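Local coordinates for protein probable porin (PDB 2Y0H) that probably forms a channel through the outer membrane of Pseudomonas aeruginosa for passive uptake of small solutes, as an OprD-family porin, at residues I330-A334 with G335-D339. Sequence-based numbering, arbitrary orientation.
Sequences IDRGA and GRADD
Ile330 and Asp339 close the neck of a beta hairpin as an antiparallel hydrogen-bonded pair: Ile330 N gives to Asp339 O at 3.0 Å, and Asp339 N returns a bond to Ile330 O at 2.9 Å. Their side chains lie side by side on the same face of the sheet, CB of Ile330 3.8 Å from CB of Asp339. Beyond this pair the two arms separate, and Arg332 bridges them with its side chain. Its chain bends at chi3 (-56°), which turns the guanidinium back to the opposing backbone; NE donates to Ala337 O at 2.8 Å, nearly in line with the C=O bond and close to the guanidinium plane, while NH2 adds a weak bond to the same oxygen. CB of Arg336 covers one face of this guanidinium, and the Arg332 CD methylene rests 3.8 Å from CB of Asp339. Water 1 fills in between the arms, accepting from Arg332 N and lying within donating distance of Arg336 O and of Asp338 OD1, the latter at 2.7 Å. An Asx turn shapes the first arm: Asp331 OD1 takes the N-H of Gly333 from above the carboxylate plane at 2.8 Å. Nearer the exposed tip, Arg336 N makes only a weak bond to Gly333 O, and the extended Arg336 side chain runs past Arg332 O and CB of Ala334. Tyr373, next to strand 361-371, receives Arg332 in a cation-pi contact and gives its N-H to Asp339 OD1, tying this hairpin loop, which connects barrel strands 318-330 and 339-351, to the following one.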
ATOM      1  N   ILE A 330     -10.834 -10.013 -18.801  1.00 35.69           N
ATOM      2  CA  ILE A 330      -9.938 -10.827 -17.983  1.00 37.89           C
ATOM      3  C   ILE A 330      -9.661 -12.161 -18.674  1.00 38.87           C
ATOM      4  O   ILE A 330     -10.580 -12.928 -18.958  1.00 37.73           O
ATOM      5  CB  ILE A 330     -10.494 -11.070 -16.570  1.00 36.18           C
ATOM      6  CG1 ILE A 330     -10.642  -9.738 -15.828  1.00 32.70           C
ATOM      7  CG2 ILE A 330      -9.579 -12.035 -15.797  1.00 32.45           C
ATOM      8  CD1 ILE A 330     -11.399  -9.860 -14.534  1.00 32.31           C
ATOM      9  N   ASP A 331      -8.391 -12.432 -18.955  1.00 42.25           N
ATOM     10  CA  ASP A 331      -8.030 -13.656 -19.661  1.00 47.76           C
ATOM     11  C   ASP A 331      -8.238 -14.889 -18.788  1.00 48.99           C
ATOM     12  O   ASP A 331      -7.661 -14.994 -17.705  1.00 50.42           O
ATOM     13  CB  ASP A 331      -6.581 -13.600 -20.156  1.00 50.44           C
ATOM     14  CG  ASP A 331      -6.164 -14.871 -20.885  1.00 53.40           C
ATOM     15  OD1 ASP A 331      -7.026 -15.499 -21.535  1.00 51.15           O
ATOM     16  OD2 ASP A 331      -4.977 -15.246 -20.803  1.00 55.17           O
ATOM     17  N   ARG A 332      -9.075 -15.811 -19.256  1.00 49.47           N
ATOM     18  CA  ARG A 332      -9.250 -17.092 -18.574  1.00 52.36           C
ATOM     19  C   ARG A 332      -8.585 -18.241 -19.339  1.00 58.24           C
ATOM     20  O   ARG A 332      -8.777 -19.410 -19.013  1.00 62.57           O
ATOM     21  CB  ARG A 332     -10.731 -17.388 -18.319  1.00 51.46           C
ATOM     22  CG  ARG A 332     -11.381 -16.446 -17.312  1.00 50.55           C
ATOM     23  CD  ARG A 332     -12.659 -17.037 -16.714  1.00 49.76           C
ATOM     24  NE  ARG A 332     -13.613 -17.400 -17.755  1.00 57.32           N
ATOM     25  CZ  ARG A 332     -14.263 -18.559 -17.802  1.00 52.62           C
ATOM     26  NH1 ARG A 332     -14.070 -19.465 -16.855  1.00 51.25           N
ATOM     27  NH2 ARG A 332     -15.109 -18.803 -18.795  1.00 52.59           N
ATOM     28  N   GLY A 333      -7.807 -17.897 -20.360  1.00 61.02           N
ATOM     29  CA  GLY A 333      -6.953 -18.862 -21.031  1.00 61.13           C
ATOM     30  C   GLY A 333      -7.543 -19.510 -22.267  1.00 65.26           C
ATOM     31  O   GLY A 333      -8.314 -18.888 -23.001  1.00 61.39           O
ATOM     32  N   ALA A 334      -7.152 -20.767 -22.481  1.00 71.11           N
ATOM     33  CA  ALA A 334      -7.618 -21.604 -23.588  1.00 69.64           C
ATOM     34  C   ALA A 334      -8.280 -20.808 -24.700  1.00 67.28           C
ATOM     35  O   ALA A 334      -7.646 -19.968 -25.343  1.00 72.19           O
ATOM     36  CB  ALA A 334      -8.560 -22.691 -23.072  1.00 64.56           C
ATOM     37  N   GLY A 335      -9.557 -21.094 -24.929  1.00 66.56           N
ATOM     38  CA  GLY A 335     -10.384 -20.293 -25.812  1.00 66.60           C
ATOM     39  C   GLY A 335     -11.655 -19.918 -25.074  1.00 70.60           C
ATOM     40  O   GLY A 335     -12.725 -19.781 -25.672  1.00 72.10           O
ATOM     41  N   ARG A 336     -11.525 -19.761 -23.757  1.00 67.30           N
ATOM     42  CA  ARG A 336     -12.655 -19.476 -22.885  1.00 59.08           C
ATOM     43  C   ARG A 336     -13.095 -18.026 -22.995  1.00 57.71           C
ATOM     44  O   ARG A 336     -12.361 -17.168 -23.502  1.00 55.96           O
ATOM     45  CB  ARG A 336     -12.286 -19.768 -21.435  1.00 58.00           C
ATOM     46  CG  ARG A 336     -11.498 -21.038 -21.258  1.00 61.21           C
ATOM     47  CD  ARG A 336     -11.117 -21.242 -19.807  1.00 64.91           C
ATOM     48  NE  ARG A 336     -10.670 -22.609 -19.566  1.00 71.97           N
ATOM     49  CZ  ARG A 336     -10.109 -23.028 -18.436  1.00 72.88           C
ATOM     50  NH1 ARG A 336      -9.911 -22.183 -17.430  1.00 72.50           N
ATOM     51  NH2 ARG A 336      -9.743 -24.299 -18.313  1.00 71.65           N
ATOM     52  N   ALA A 337     -14.302 -17.760 -22.516  1.00 55.24           N
ATOM     53  CA  ALA A 337     -14.800 -16.402 -22.465  1.00 47.80           C
ATOM     54  C   ALA A 337     -14.062 -15.651 -21.363  1.00 43.88           C
ATOM     55  O   ALA A 337     -13.838 -16.179 -20.268  1.00 43.06           O
ATOM     56  CB  ALA A 337     -16.294 -16.399 -22.210  1.00 44.72           C
ATOM     57  N   ASP A 338     -13.677 -14.418 -21.671  1.00 40.88           N
ATOM     58  CA  ASP A 338     -13.067 -13.530 -20.700  1.00 39.36           C
ATOM     59  C   ASP A 338     -13.960 -13.349 -19.484  1.00 40.91           C
ATOM     60  O   ASP A 338     -15.188 -13.321 -19.599  1.00 39.39           O
ATOM     61  CB  ASP A 338     -12.790 -12.171 -21.343  1.00 34.80           C
ATOM     62  CG  ASP A 338     -11.859 -12.276 -22.518  1.00 35.25           C
ATOM     63  OD1 ASP A 338     -11.259 -13.353 -22.671  1.00 37.22           O
ATOM     64  OD2 ASP A 338     -11.719 -11.296 -23.288  1.00 41.45           O
ATOM     65  N   ASP A 339     -13.346 -13.217 -18.315  1.00 38.07           N
ATOM     66  CA  ASP A 339     -14.118 -12.902 -17.121  1.00 36.09           C
ATOM     67  C   ASP A 339     -14.292 -11.388 -17.051  1.00 39.35           C
ATOM     68  O   ASP A 339     -13.634 -10.638 -17.786  1.00 33.64           O
ATOM     69  CB  ASP A 339     -13.419 -13.425 -15.863  1.00 38.08           C
ATOM     70  CG  ASP A 339     -14.381 -13.647 -14.702  1.00 43.34           C
ATOM     71  OD1 ASP A 339     -15.570 -13.269 -14.820  1.00 37.39           O
ATOM     72  OD2 ASP A 339     -13.946 -14.208 -13.668  1.00 38.64           O
TER
HETATM   73  O   HOH W   1     -10.294 -15.774 -21.845  1.00 47.51           O